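Probable leucine/isoleucine/valine-binding protein (Rhodopirellula baltica, PDB 4KV7) probably binds leucine, isoleucine, valine or a related small ligand, as expected of a substrate-binding receptor serving an ABC transporter. Local coordinates at residues G310-K315 with G337-G342; A255-L260 with V363-D368; G67-R72 with R197-Q202; L18-S23 with V86-G91. The protein carries 1 engineered substitution. All blocks are in the same frame, centred on the assembly; numbering follows the deposited sequence.

Contact 1: residues G310-K315 with G337-G342; sequences GRILVK and GQFDIG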
loop_
_atom_site.group_PDB
_atom_site.type_symbol
_atom_site.label_atom_id
_atom_site.label_comp_id
_atom_site.label_asym_id
_atom_site.label_seq_id
_atom_site.Cartn_x
_atom_site.Cartn_y
_atom_site.Cartn_z
ATOM N N GLY A 310 6.029 -0.218 -11.040
ATOM C CA GLY A 310 6.494 0.206 -12.348
ATOM C C GLY A 310 7.498 -0.771 -12.944
ATOM O O GLY A 310 7.424 -1.099 -14.137
ATOM N N ARG A 311 8.439 -1.240 -12.128
ATOM C CA ARG A 311 9.442 -2.200 -12.587
ATOM C C ARG A 311 8.808 -3.500 -13.069
ATOM O O ARG A 311 9.192 -4.038 -14.102
ATOM C CB ARG A 311 10.462 -2.501 -11.482
ATOM C CG ARG A 311 11.539 -1.439 -11.267
ATOM C CD ARG A 311 12.575 -1.448 -12.381
ATOM N NE ARG A 311 13.265 -2.732 -12.438
ATOM C CZ ARG A 311 14.325 -3.049 -11.697
ATOM N NH1 ARG A 311 14.843 -2.166 -10.851
ATOM N NH2 ARG A 311 14.883 -4.248 -11.815
ATOM N N ILE A 312 7.841 -4.013 -12.316
ATOM C CA ILE A 312 7.175 -5.252 -12.708
ATOM C C ILE A 312 6.378 -5.068 -13.995
ATOM O O ILE A 312 6.427 -5.913 -14.891
ATOM C CB ILE A 312 6.272 -5.792 -11.585
ATOM C CG1 ILE A 312 7.112 -6.121 -10.347
ATOM C CG2 ILE A 312 5.497 -7.018 -12.056
ATOM C CD1 ILE A 312 6.292 -6.399 -9.109
ATOM N N LEU A 313 5.661 -3.957 -14.090
ATOM C CA LEU A 313 4.910 -3.636 -15.297
ATOM C C LEU A 313 5.816 -3.584 -16.523
ATOM O O LEU A 313 5.510 -4.189 -17.561
ATOM C CB LEU A 313 4.193 -2.300 -15.127
ATOM C CG LEU A 313 3.389 -1.845 -16.342
ATOM C CD1 LEU A 313 2.255 -2.813 -16.642
ATOM C CD2 LEU A 313 2.874 -0.437 -16.110
ATOM N N VAL A 314 6.940 -2.878 -16.406
ATOM C CA VAL A 314 7.882 -2.779 -17.517
ATOM C C VAL A 314 8.446 -4.147 -17.893
ATOM O O VAL A 314 8.531 -4.478 -19.076
ATOM C CB VAL A 314 9.004 -1.756 -17.204
ATOM C CG1 VAL A 314 10.147 -1.873 -18.203
ATOM C CG2 VAL A 314 8.435 -0.332 -17.176
ATOM N N LYS A 315 8.815 -4.944 -16.896
ATOM C CA LYS A 315 9.275 -6.304 -17.150
ATOM C C LYS A 315 8.234 -7.102 -17.941
ATOM O O LYS A 315 8.564 -7.763 -18.930
ATOM C CB LYS A 315 9.610 -7.005 -15.830
ATOM C CG LYS A 315 10.166 -8.421 -15.984
ATOM C CD LYS A 315 10.605 -8.980 -14.630
ATOM C CE LYS A 315 11.181 -10.382 -14.731
ATOM N NZ LYS A 315 12.554 -10.364 -15.319
ATOM N N GLY A 337 5.526 -15.752 -13.972
ATOM C CA GLY A 337 5.867 -16.949 -13.218
ATOM C C GLY A 337 6.623 -16.620 -11.944
ATOM O O GLY A 337 6.318 -15.642 -11.265
ATOM N N GLN A 338 7.597 -17.457 -11.600
ATOM C CA GLN A 338 8.489 -17.136 -10.498
ATOM C C GLN A 338 9.636 -16.297 -11.033
ATOM O O GLN A 338 10.339 -16.709 -11.958
ATOM C CB GLN A 338 9.014 -18.391 -9.798
ATOM C CG GLN A 338 9.838 -18.049 -8.567
ATOM C CD GLN A 338 10.295 -19.270 -7.807
ATOM O OE1 GLN A 338 9.482 -20.090 -7.375
ATOM N NE2 GLN A 338 11.604 -19.402 -7.637
ATOM N N PHE A 339 9.818 -15.114 -10.469
ATOM C CA PHE A 339 10.815 -14.192 -10.994
ATOM C C PHE A 339 11.511 -13.423 -9.882
ATOM O O PHE A 339 11.051 -13.380 -8.741
ATOM C CB PHE A 339 10.210 -13.248 -12.048
ATOM C CG PHE A 339 9.173 -12.293 -11.512
ATOM C CD1 PHE A 339 7.880 -12.725 -11.244
ATOM C CD2 PHE A 339 9.482 -10.955 -11.319
ATOM C CE1 PHE A 339 6.926 -11.852 -10.769
ATOM C CE2 PHE A 339 8.530 -10.075 -10.845
ATOM C CZ PHE A 339 7.250 -10.520 -10.568
ATOM N N ASP A 340 12.642 -12.832 -10.239
ATOM C CA ASP A 340 13.497 -12.146 -9.287
ATOM C C ASP A 340 13.742 -10.741 -9.809
ATOM O O ASP A 340 14.157 -10.570 -10.955
ATOM C CB ASP A 340 14.819 -12.907 -9.171
ATOM C CG ASP A 340 15.790 -12.268 -8.198
ATOM O OD1 ASP A 340 15.348 -11.518 -7.300
ATOM O OD2 ASP A 340 17.004 -12.537 -8.332
ATOM N N ILE A 341 13.463 -9.734 -8.990
ATOM C CA ILE A 341 13.770 -8.357 -9.377
ATOM C C ILE A 341 14.737 -7.694 -8.402
ATOM O O ILE A 341 14.867 -6.474 -8.382
ATOM C CB ILE A 341 12.502 -7.472 -9.553
ATOM C CG1 ILE A 341 11.647 -7.465 -8.284
ATOM C CG2 ILE A 341 11.683 -7.928 -10.744
ATOM C CD1 ILE A 341 10.381 -6.607 -8.417
ATOM N N GLY A 342 15.422 -8.496 -7.595
ATOM C CA GLY A 342 16.427 -7.965 -6.691
ATOM C C GLY A 342 15.930 -7.606 -5.305
ATOM O O GLY A 342 16.537 -6.773 -4.628
HETATM O O HOH W 1 16.713 -5.582 -9.734
#
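The tight side of this contact is apolar and centres on I312, in helix 301-319, which reaches the loop with its two branches CG1 and CG2. Its CG1 lies 3.8 Å from I341 CD1, while its other branch, CG2, comes to 4.2 Å from F339 CZ; in both pairs the side chains cross at roughly a right angle. F339 and I341 point toward the helix, with D340 between them turned away. Each of the two holds its gamma carbon in the crowded position between backbone N and carbonyl carbon (chi1 66° for F339, 56° for I341), and L347 on the next strand packs against both, as well as against I312.

Toward solvent the fit loosens. K315 runs out extended as far as CE and slides past F339 in the opposite direction, its CE 3.9 Å from F339 CD2, so its methylenes lie alongside the ring. At the other margin R311 NH2 stays 4.1 Å from I341 O, and a water joins them, accepting from NH2 at 3.1 Å and donating to I341 O at 2.5 Å. The main polar partners of R311 are Y307 and E285, met through NH1. Within the loop D340 OD1 accepts from G342 N at 3.0 Å, closing an Asx turn. Helix and loop are thus held together by hydrocarbon packing, and the direct polar bonds serve to shape the loop and place the arginine.

Contact 2: residues A255-L260 with V363-D368; sequences ALQRSL and VLIGAD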
loop_
_atom_site.group_PDB
_atom_site.type_symbol
_atom_site.label_atom_id
_atom_site.label_comp_id
_atom_site.label_asym_id
_atom_site.label_seq_id
_atom_site.Cartn_x
_atom_site.Cartn_y
_atom_site.Cartn_z
ATOM N N ALA A 255 5.076 9.640 6.450
ATOM C CA ALA A 255 4.220 10.781 6.763
ATOM C C ALA A 255 3.853 10.818 8.247
ATOM O O ALA A 255 3.760 11.891 8.854
ATOM C CB ALA A 255 2.974 10.758 5.916
ATOM N N LEU A 256 3.642 9.648 8.832
ATOM C CA LEU A 256 3.314 9.555 10.243
ATOM C C LEU A 256 4.454 10.089 11.101
ATOM O O LEU A 256 4.237 10.876 12.032
ATOM C CB LEU A 256 3.035 8.097 10.593
ATOM C CG LEU A 256 2.643 7.806 12.041
ATOM C CD1 LEU A 256 1.237 8.302 12.352
ATOM C CD2 LEU A 256 2.749 6.321 12.317
ATOM N N GLN A 257 5.682 9.693 10.777
ATOM C CA GLN A 257 6.844 10.143 11.531
ATOM C C GLN A 257 7.040 11.651 11.395
ATOM O O GLN A 257 7.372 12.331 12.366
ATOM C CB GLN A 257 8.109 9.397 11.099
ATOM C CG GLN A 257 9.352 9.875 11.847
ATOM C CD GLN A 257 10.549 8.965 11.671
ATOM O OE1 GLN A 257 10.690 8.292 10.648
ATOM N NE2 GLN A 257 11.422 8.937 12.676
ATOM N N ARG A 258 6.827 12.176 10.193
ATOM C CA ARG A 258 6.973 13.605 9.944
ATOM C C ARG A 258 5.970 14.404 10.772
ATOM O O ARG A 258 6.304 15.457 11.313
ATOM C CB ARG A 258 6.802 13.901 8.450
ATOM C CG ARG A 258 7.041 15.332 8.017
ATOM C CD ARG A 258 6.810 15.459 6.510
ATOM N NE ARG A 258 7.053 14.188 5.823
ATOM C CZ ARG A 258 6.158 13.552 5.069
ATOM N NH1 ARG A 258 4.947 14.066 4.885
ATOM N NH2 ARG A 258 6.475 12.400 4.494
ATOM N N SER A 259 4.746 13.906 10.877
ATOM C CA SER A 259 3.709 14.607 11.625
ATOM C C SER A 259 3.954 14.562 13.129
ATOM O O SER A 259 3.755 15.556 13.828
ATOM C CB SER A 259 2.335 14.014 11.306
ATOM O OG SER A 259 1.337 14.652 12.092
ATOM N N LEU A 260 4.384 13.407 13.626
ATOM C CA LEU A 260 4.496 13.198 15.066
ATOM C C LEU A 260 5.830 13.589 15.673
ATOM O O LEU A 260 5.908 13.850 16.875
ATOM C CB LEU A 260 4.225 11.736 15.411
ATOM C CG LEU A 260 2.766 11.306 15.371
ATOM C CD1 LEU A 260 2.674 9.803 15.565
ATOM C CD2 LEU A 260 1.973 12.036 16.436
ATOM N N VAL A 363 9.088 -2.395 10.572
ATOM C CA VAL A 363 10.089 -1.398 10.905
ATOM C C VAL A 363 9.756 -0.767 12.244
ATOM O O VAL A 363 8.591 -0.705 12.643
ATOM C CB VAL A 363 10.252 -0.302 9.813
ATOM C CG1 VAL A 363 10.556 -0.931 8.452
ATOM C CG2 VAL A 363 9.034 0.616 9.743
ATOM N N LEU A 364 10.803 -0.329 12.930
ATOM C CA LEU A 364 10.675 0.394 14.179
ATOM C C LEU A 364 11.027 1.850 13.922
ATOM O O LEU A 364 12.119 2.164 13.434
ATOM C CB LEU A 364 11.626 -0.196 15.220
ATOM C CG LEU A 364 11.659 0.518 16.573
ATOM C CD1 LEU A 364 10.301 0.440 17.272
ATOM C CD2 LEU A 364 12.766 -0.034 17.469
ATOM N N ILE A 365 10.097 2.744 14.229
ATOM C CA ILE A 365 10.343 4.164 14.055
ATOM C C ILE A 365 11.105 4.680 15.265
ATOM O O ILE A 365 10.708 4.443 16.406
ATOM C CB ILE A 365 9.028 4.941 13.879
ATOM C CG1 ILE A 365 8.253 4.398 12.676
ATOM C CG2 ILE A 365 9.309 6.432 13.725
ATOM C CD1 ILE A 365 6.894 5.053 12.467
ATOM N N GLY A 366 12.208 5.379 15.014
ATOM C CA GLY A 366 13.041 5.906 16.076
ATOM C C GLY A 366 12.921 7.412 16.163
ATOM O O GLY A 366 11.905 7.982 15.766
ATOM N N ALA A 367 13.960 8.054 16.687
ATOM C CA ALA A 367 13.983 9.505 16.845
ATOM C C ALA A 367 13.969 10.253 15.511
ATOM O O ALA A 367 13.219 11.217 15.340
ATOM C CB ALA A 367 15.199 9.928 17.679
ATOM N N ASP A 368 14.794 9.802 14.570
ATOM C CA ASP A 368 15.046 10.557 13.349
ATOM C C ASP A 368 14.780 9.756 12.078
ATOM O O ASP A 368 14.740 10.320 10.982
ATOM C CB ASP A 368 16.498 11.035 13.331
ATOM C CG ASP A 368 16.848 11.893 14.530
ATOM O OD1 ASP A 368 16.190 12.934 14.730
ATOM O OD2 ASP A 368 17.781 11.522 15.277
HETATM O O HOH W 2 10.289 10.098 15.182
#
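Helix 253-260 is the connecting helix of a beta-alpha-beta crossover in the lobe with the seven-stranded mixed sheet, and it packs here against the hairpin made by strands 361-365 and 370-372. The first shell is small. Q257 stretches over I365 with CG anti to the backbone N (chi1 178°) and the chain extended beyond it, the two side chains sliding past each other in opposite directions. The methyl I365 CG2 sits under the end of the glutamine, 3.5 Å from Q257 CD and 3.4 Å from Q257 NE2, with Q257 CB and CG a little farther off. The preceding residue adds to this: L256 CD2 approaches I365 CD1 at 4.3 Å.

The amide end goes on into the hairpin turn. Q257 NE2 donates to the backbone oxygen of S369, just past D368, and also to a water at 3.0 Å. An alanine in place of Q257 would lose both amide bonds and the cover over I365 CG2, and would probably leave the turn less firmly held to the helix.

Farther out, I365 is kept in place by backbone bonds to G266 and I267 and by A264 against its side chain, while L364 pairs with Q371 across the hairpin. S230 meets L256 and R234 reaches the carbonyl of S259, so helix 226-238 also packs on this helix. The water that accepts from Q257 NE2 lies 2.7 Å from G366 O and bridges the two.

Contact 3: residues G67-R72 with R197-Q202; sequences GYEPAR and RRNTSQ. With FMT (formic acid), chain B.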
loop_
_atom_site.group_PDB
_atom_site.type_symbol
_atom_site.label_atom_id
_atom_site.label_comp_id
_atom_site.label_asym_id
_atom_site.label_seq_id
_atom_site.Cartn_x
_atom_site.Cartn_y
_atom_site.Cartn_z
ATOM N N GLY A 67 -8.955 12.147 -4.508
ATOM C CA GLY A 67 -8.947 12.560 -3.114
ATOM C C GLY A 67 -9.215 11.437 -2.122
ATOM O O GLY A 67 -9.619 11.720 -0.991
ATOM N N TYR A 68 -8.993 10.177 -2.513
ATOM C CA TYR A 68 -9.331 9.028 -1.664
ATOM C C TYR A 68 -10.832 9.022 -1.359
ATOM O O TYR A 68 -11.269 8.709 -0.246
ATOM C CB TYR A 68 -8.455 9.009 -0.402
ATOM C CG TYR A 68 -8.497 7.760 0.473
ATOM C CD1 TYR A 68 -8.570 6.475 -0.062
ATOM C CD2 TYR A 68 -8.419 7.887 1.854
ATOM C CE1 TYR A 68 -8.578 5.357 0.764
ATOM C CE2 TYR A 68 -8.409 6.781 2.682
ATOM C CZ TYR A 68 -8.498 5.518 2.135
ATOM O OH TYR A 68 -8.505 4.442 2.978
ATOM N N GLU A 69 -11.623 9.339 -2.380
ATOM C CA GLU A 69 -13.076 9.308 -2.287
ATOM C C GLU A 69 -13.693 8.539 -3.449
ATOM O O GLU A 69 -13.561 8.944 -4.609
ATOM C CB GLU A 69 -13.640 10.729 -2.225
ATOM C CG GLU A 69 -13.378 11.414 -0.892
ATOM C CD GLU A 69 -14.078 10.732 0.280
ATOM O OE1 GLU A 69 -14.999 9.907 0.069
ATOM O OE2 GLU A 69 -13.706 11.019 1.436
ATOM N N PRO A 70 -14.393 7.435 -3.143
ATOM C CA PRO A 70 -14.994 6.610 -4.202
ATOM C C PRO A 70 -15.935 7.370 -5.140
ATOM O O PRO A 70 -16.037 6.991 -6.304
ATOM C CB PRO A 70 -15.760 5.543 -3.416
ATOM C CG PRO A 70 -14.981 5.396 -2.155
ATOM C CD PRO A 70 -14.496 6.788 -1.820
ATOM N N ALA A 71 -16.596 8.416 -4.656
ATOM C CA ALA A 71 -17.465 9.220 -5.510
ATOM C C ALA A 71 -16.700 9.851 -6.669
ATOM O O ALA A 71 -17.276 10.115 -7.727
ATOM C CB ALA A 71 -18.188 10.297 -4.702
ATOM N N ARG A 72 -15.413 10.115 -6.466
ATOM C CA ARG A 72 -14.574 10.647 -7.527
ATOM C C ARG A 72 -13.876 9.555 -8.320
ATOM O O ARG A 72 -13.580 9.736 -9.501
ATOM C CB ARG A 72 -13.570 11.656 -6.969
ATOM C CG ARG A 72 -14.257 12.893 -6.411
ATOM C CD ARG A 72 -13.350 13.706 -5.511
ATOM N NE ARG A 72 -12.226 14.286 -6.238
ATOM C CZ ARG A 72 -11.258 14.993 -5.661
ATOM N NH1 ARG A 72 -11.266 15.188 -4.347
ATOM N NH2 ARG A 72 -10.275 15.491 -6.394
ATOM N N ARG A 197 -14.078 8.395 10.926
ATOM C CA ARG A 197 -14.595 8.520 9.569
ATOM C C ARG A 197 -13.495 8.910 8.580
ATOM O O ARG A 197 -12.704 9.832 8.842
ATOM C CB ARG A 197 -15.737 9.548 9.529
ATOM C CG ARG A 197 -16.313 9.748 8.132
ATOM C CD ARG A 197 -17.695 10.396 8.131
ATOM N NE ARG A 197 -17.695 11.808 8.498
ATOM C CZ ARG A 197 -17.440 12.804 7.657
ATOM N NH1 ARG A 197 -17.115 12.544 6.402
ATOM N NH2 ARG A 197 -17.491 14.060 8.082
ATOM N N ARG A 198 -13.450 8.212 7.445
ATOM C CA ARG A 198 -12.465 8.465 6.394
ATOM C C ARG A 198 -12.340 9.941 6.036
ATOM O O ARG A 198 -13.333 10.645 5.852
ATOM C CB ARG A 198 -12.817 7.678 5.133
ATOM C CG ARG A 198 -11.806 7.873 4.006
ATOM C CD ARG A 198 -12.161 7.062 2.752
ATOM N NE ARG A 198 -13.391 7.532 2.125
ATOM C CZ ARG A 198 -14.571 6.918 2.176
ATOM N NH1 ARG A 198 -14.728 5.775 2.833
ATOM N NH2 ARG A 198 -15.613 7.463 1.569
ATOM N N ASN A 199 -11.090 10.381 5.937
ATOM C CA ASN A 199 -10.736 11.737 5.537
ATOM C C ASN A 199 -11.160 12.811 6.527
ATOM O O ASN A 199 -11.192 13.980 6.193
ATOM C CB ASN A 199 -11.170 12.037 4.096
ATOM C CG ASN A 199 -10.306 11.309 3.080
ATOM O OD1 ASN A 199 -9.121 11.075 3.322
ATOM N ND2 ASN A 199 -10.896 10.930 1.954
ATOM N N THR A 200 -11.435 12.409 7.762
ATOM C CA THR A 200 -11.631 13.354 8.853
ATOM C C THR A 200 -10.518 13.182 9.870
ATOM O O THR A 200 -9.729 12.237 9.794
ATOM C CB THR A 200 -12.977 13.147 9.604
ATOM O OG1 THR A 200 -12.893 12.007 10.470
ATOM C CG2 THR A 200 -14.162 13.023 8.645
ATOM N N SER A 201 -10.472 14.088 10.840
ATOM C CA SER A 201 -9.579 13.959 11.988
ATOM C C SER A 201 -10.385 13.648 13.252
ATOM O O SER A 201 -9.923 13.889 14.372
ATOM C CB SER A 201 -8.805 15.254 12.200
ATOM O OG SER A 201 -9.715 16.262 12.591
ATOM N N GLN A 202 -11.597 13.139 13.074
ATOM C CA GLN A 202 -12.504 12.964 14.201
ATOM C C GLN A 202 -12.242 11.649 14.914
ATOM O O GLN A 202 -12.908 10.643 14.660
ATOM C CB GLN A 202 -13.948 13.073 13.723
ATOM C CG GLN A 202 -14.268 14.452 13.162
ATOM C CD GLN A 202 -15.641 14.528 12.536
ATOM O OE1 GLN A 202 -16.578 13.862 12.981
ATOM N NE2 GLN A 202 -15.764 15.319 11.475
HETATM C C FMT B . -7.006 1.414 2.321
HETATM O O1 FMT B . -6.717 0.267 1.954
HETATM O O2 FMT B . -7.982 2.068 1.930
#
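In this two-lobed periplasmic binding protein, the loop leading into helix 70-81 belongs to one lobe and the type II beta turn R197-T200 to the other, so the contact spans the cleft between them. R198 has the largest share of it. From CB, which points toward the other loop, the chain first runs straight: CG is anti to the backbone N and lies 3.8 Å from Y68 CE2. CD then rests over the face of the Y68 ring in a CH-pi contact, 4.0 Å from the ring centroid and 19° off its normal. A bend at chi3 (66°) swings the guanidinium away from the ring. NE passes near the carbonyl of Y68, 3.4 Å from its O, and P70 CD sits over a guanidinium face, 3.6 Å from NH2. At the tip, NH2 forms a salt bridge with E69 OE1 at 2.9 Å, nearly straight at 170°, the acceptor lying in the guanidinium plane. NH1 turns to a second carboxylate, that of D166.

E69, at the N-cap position of helix 70-81, divides its oxygens: OE2 accepts from N199 ND2 at 2.9 Å, tip to tip. An alanine here would remove both bonds together and would probably weaken the join between the lobes, leaving R198 with one carboxylate partner fewer. N199 ND2 also makes a weak bond to Y68 O. Beneath R198 the Y68 hydroxyl reaches inward to Q164 and to a formic acid molecule, probably from the crystallisation liquor, donating to its O2 at 2.6 Å.

Contact 4: residues L18-S23 with V86-G91; sequences LKFGMS and VLAVVG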
loop_
_atom_site.group_PDB
_atom_site.type_symbol
_atom_site.label_atom_id
_atom_site.label_comp_id
_atom_site.label_asym_id
_atom_site.label_seq_id
_atom_site.Cartn_x
_atom_site.Cartn_y
_atom_site.Cartn_z
ATOM N N LEU A 18 2.321 4.239 -25.025
ATOM C CA LEU A 18 1.708 3.281 -24.107
ATOM C C LEU A 18 1.121 4.036 -22.926
ATOM O O LEU A 18 1.852 4.495 -22.054
ATOM C CB LEU A 18 2.740 2.258 -23.626
ATOM C CG LEU A 18 3.504 1.494 -24.708
ATOM C CD1 LEU A 18 4.502 0.532 -24.071
ATOM C CD2 LEU A 18 2.547 0.746 -25.632
ATOM N N LYS A 19 -0.204 4.168 -22.910
ATOM C CA LYS A 19 -0.897 4.924 -21.870
ATOM C C LYS A 19 -1.351 4.045 -20.717
ATOM O O LYS A 19 -2.062 3.057 -20.914
ATOM C CB LYS A 19 -2.109 5.647 -22.466
ATOM C CG LYS A 19 -1.762 6.787 -23.418
ATOM C CD LYS A 19 -3.005 7.431 -24.033
ATOM C CE LYS A 19 -3.721 6.471 -24.953
ATOM N NZ LYS A 19 -4.899 7.110 -25.630
ATOM N N PHE A 20 -0.940 4.425 -19.518
ATOM C CA PHE A 20 -1.393 3.770 -18.302
ATOM C C PHE A 20 -2.177 4.765 -17.463
ATOM O O PHE A 20 -1.872 5.956 -17.468
ATOM C CB PHE A 20 -0.194 3.200 -17.551
ATOM C CG PHE A 20 0.483 2.110 -18.313
ATOM C CD1 PHE A 20 -0.088 0.848 -18.371
ATOM C CD2 PHE A 20 1.626 2.361 -19.055
ATOM C CE1 PHE A 20 0.493 -0.159 -19.105
ATOM C CE2 PHE A 20 2.217 1.352 -19.799
ATOM C CZ PHE A 20 1.648 0.090 -19.828
ATOM N N GLY A 21 -3.201 4.290 -16.763
ATOM C CA GLY A 21 -4.030 5.178 -15.971
ATOM C C GLY A 21 -3.884 4.960 -14.482
ATOM O O GLY A 21 -3.417 3.914 -14.032
HETATM N N MSE A 22 -4.294 5.961 -13.714
HETATM C CA MSE A 22 -4.290 5.897 -12.262
HETATM C C MSE A 22 -5.349 6.856 -11.749
HETATM O O MSE A 22 -5.456 7.976 -12.248
HETATM C CB MSE A 22 -2.900 6.290 -11.745
HETATM C CG MSE A 22 -2.737 6.345 -10.219
HETATM SE SE MSE A 22 -1.010 7.130 -9.615
HETATM C CE MSE A 22 0.128 5.652 -10.152
ATOM N N SER A 23 -6.162 6.398 -10.798
ATOM C CA SER A 23 -7.055 7.278 -10.042
ATOM C C SER A 23 -6.598 7.180 -8.605
ATOM O O SER A 23 -6.489 6.083 -8.072
ATOM C CB SER A 23 -8.503 6.825 -10.162
ATOM O OG SER A 23 -9.368 7.717 -9.482
ATOM N N VAL A 86 -6.794 3.550 -21.652
ATOM C CA VAL A 86 -5.546 3.115 -21.033
ATOM C C VAL A 86 -5.365 1.599 -21.101
ATOM O O VAL A 86 -6.339 0.845 -21.143
ATOM C CB VAL A 86 -5.402 3.604 -19.575
ATOM C CG1 VAL A 86 -5.485 5.122 -19.505
ATOM C CG2 VAL A 86 -6.444 2.956 -18.656
ATOM N N LEU A 87 -4.107 1.172 -21.125
ATOM C CA LEU A 87 -3.759 -0.241 -21.262
ATOM C C LEU A 87 -3.887 -1.010 -19.949
ATOM O O LEU A 87 -4.088 -2.233 -19.954
ATOM C CB LEU A 87 -2.338 -0.378 -21.812
ATOM C CG LEU A 87 -2.086 0.310 -23.155
ATOM C CD1 LEU A 87 -0.608 0.268 -23.515
ATOM C CD2 LEU A 87 -2.939 -0.300 -24.264
ATOM N N ALA A 88 -3.757 -0.289 -18.838
ATOM C CA ALA A 88 -3.886 -0.841 -17.496
ATOM C C ALA A 88 -4.081 0.326 -16.544
ATOM O O ALA A 88 -3.682 1.456 -16.855
ATOM C CB ALA A 88 -2.642 -1.637 -17.107
ATOM N N VAL A 89 -4.698 0.056 -15.396
ATOM C CA VAL A 89 -4.866 1.031 -14.328
ATOM C C VAL A 89 -3.945 0.560 -13.215
ATOM O O VAL A 89 -4.078 -0.562 -12.705
ATOM C CB VAL A 89 -6.326 1.115 -13.861
ATOM C CG1 VAL A 89 -6.435 1.975 -12.615
ATOM C CG2 VAL A 89 -7.211 1.694 -14.978
ATOM N N VAL A 90 -2.994 1.412 -12.849
ATOM C CA VAL A 90 -1.862 0.980 -12.037
ATOM C C VAL A 90 -1.705 1.807 -10.770
ATOM O O VAL A 90 -1.754 3.041 -10.784
ATOM C CB VAL A 90 -0.535 1.005 -12.842
ATOM C CG1 VAL A 90 -0.668 0.174 -14.104
ATOM C CG2 VAL A 90 -0.122 2.425 -13.197
ATOM N N GLY A 91 -1.534 1.110 -9.652
ATOM C CA GLY A 91 -1.160 1.752 -8.409
ATOM C C GLY A 91 -2.190 2.577 -7.662
ATOM O O GLY A 91 -1.809 3.323 -6.766
#
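F20 forms the apolar centre of this junction in the parallel beta core of a lobe, where strand 16-24 lies with strand 57-65 on one flank and the segment 86-91 on the other. The edge of its ring meets A88 CB, in plane, at 3.8 Å from CD1. F20 CE1 comes to 3.9 Å from L87 CB, and L313 and I329 of two helices pack on the same ring. Toward the start of the strand, L18 CD2 touches L87 CD1 at 3.8 Å. At the other end selenomethionine M22 bends at chi3 to bring its CE to 3.3 Å from V90 O, a snug fit. A CB on G21 would come tight against V86 CG1, so the bare glycine suits this spot.

Around this hydrocarbon the backbones meet in the parallel pattern, G21 bridging V89. G21 N donates to A88 O, and G21 O accepts from V90 N at 2.8 Å; both bonds come nearly along the acceptor C=O axis. Farther out S23 OG bonds to D66 and N76, and K19 NZ to the carbonyl of H84. Before the bridge the pairing shifts by a residue: K19 O is met by L87 N at 2.8 Å, almost perfectly straight at 179°, whereas A88 N, 4.3 Å from that same oxygen, is buried with no partner.

How the contacts relate
Contacts 1 and 4 share one lobe and touch: L313, on the helix of contact 1, puts CD2 3.8 Å from F20 CE1, so the hydrophobic core is continuous from strand 16-24 to helix 301-319. Contact 3 comes within about 5 Å of contact 4, nearest atoms, and D66 links them, bonding S23 OG with one oxygen and Y68 N with the other. Contact 2 lies in the other lobe, its centre about 32 Å from that of contact 4. Of the four, contact 3 is the one whose two segments come from different lobes, and beside it the formic acid, held also by T95 and Y138, lies at the interlobe cleft, where relatives bind their ligands.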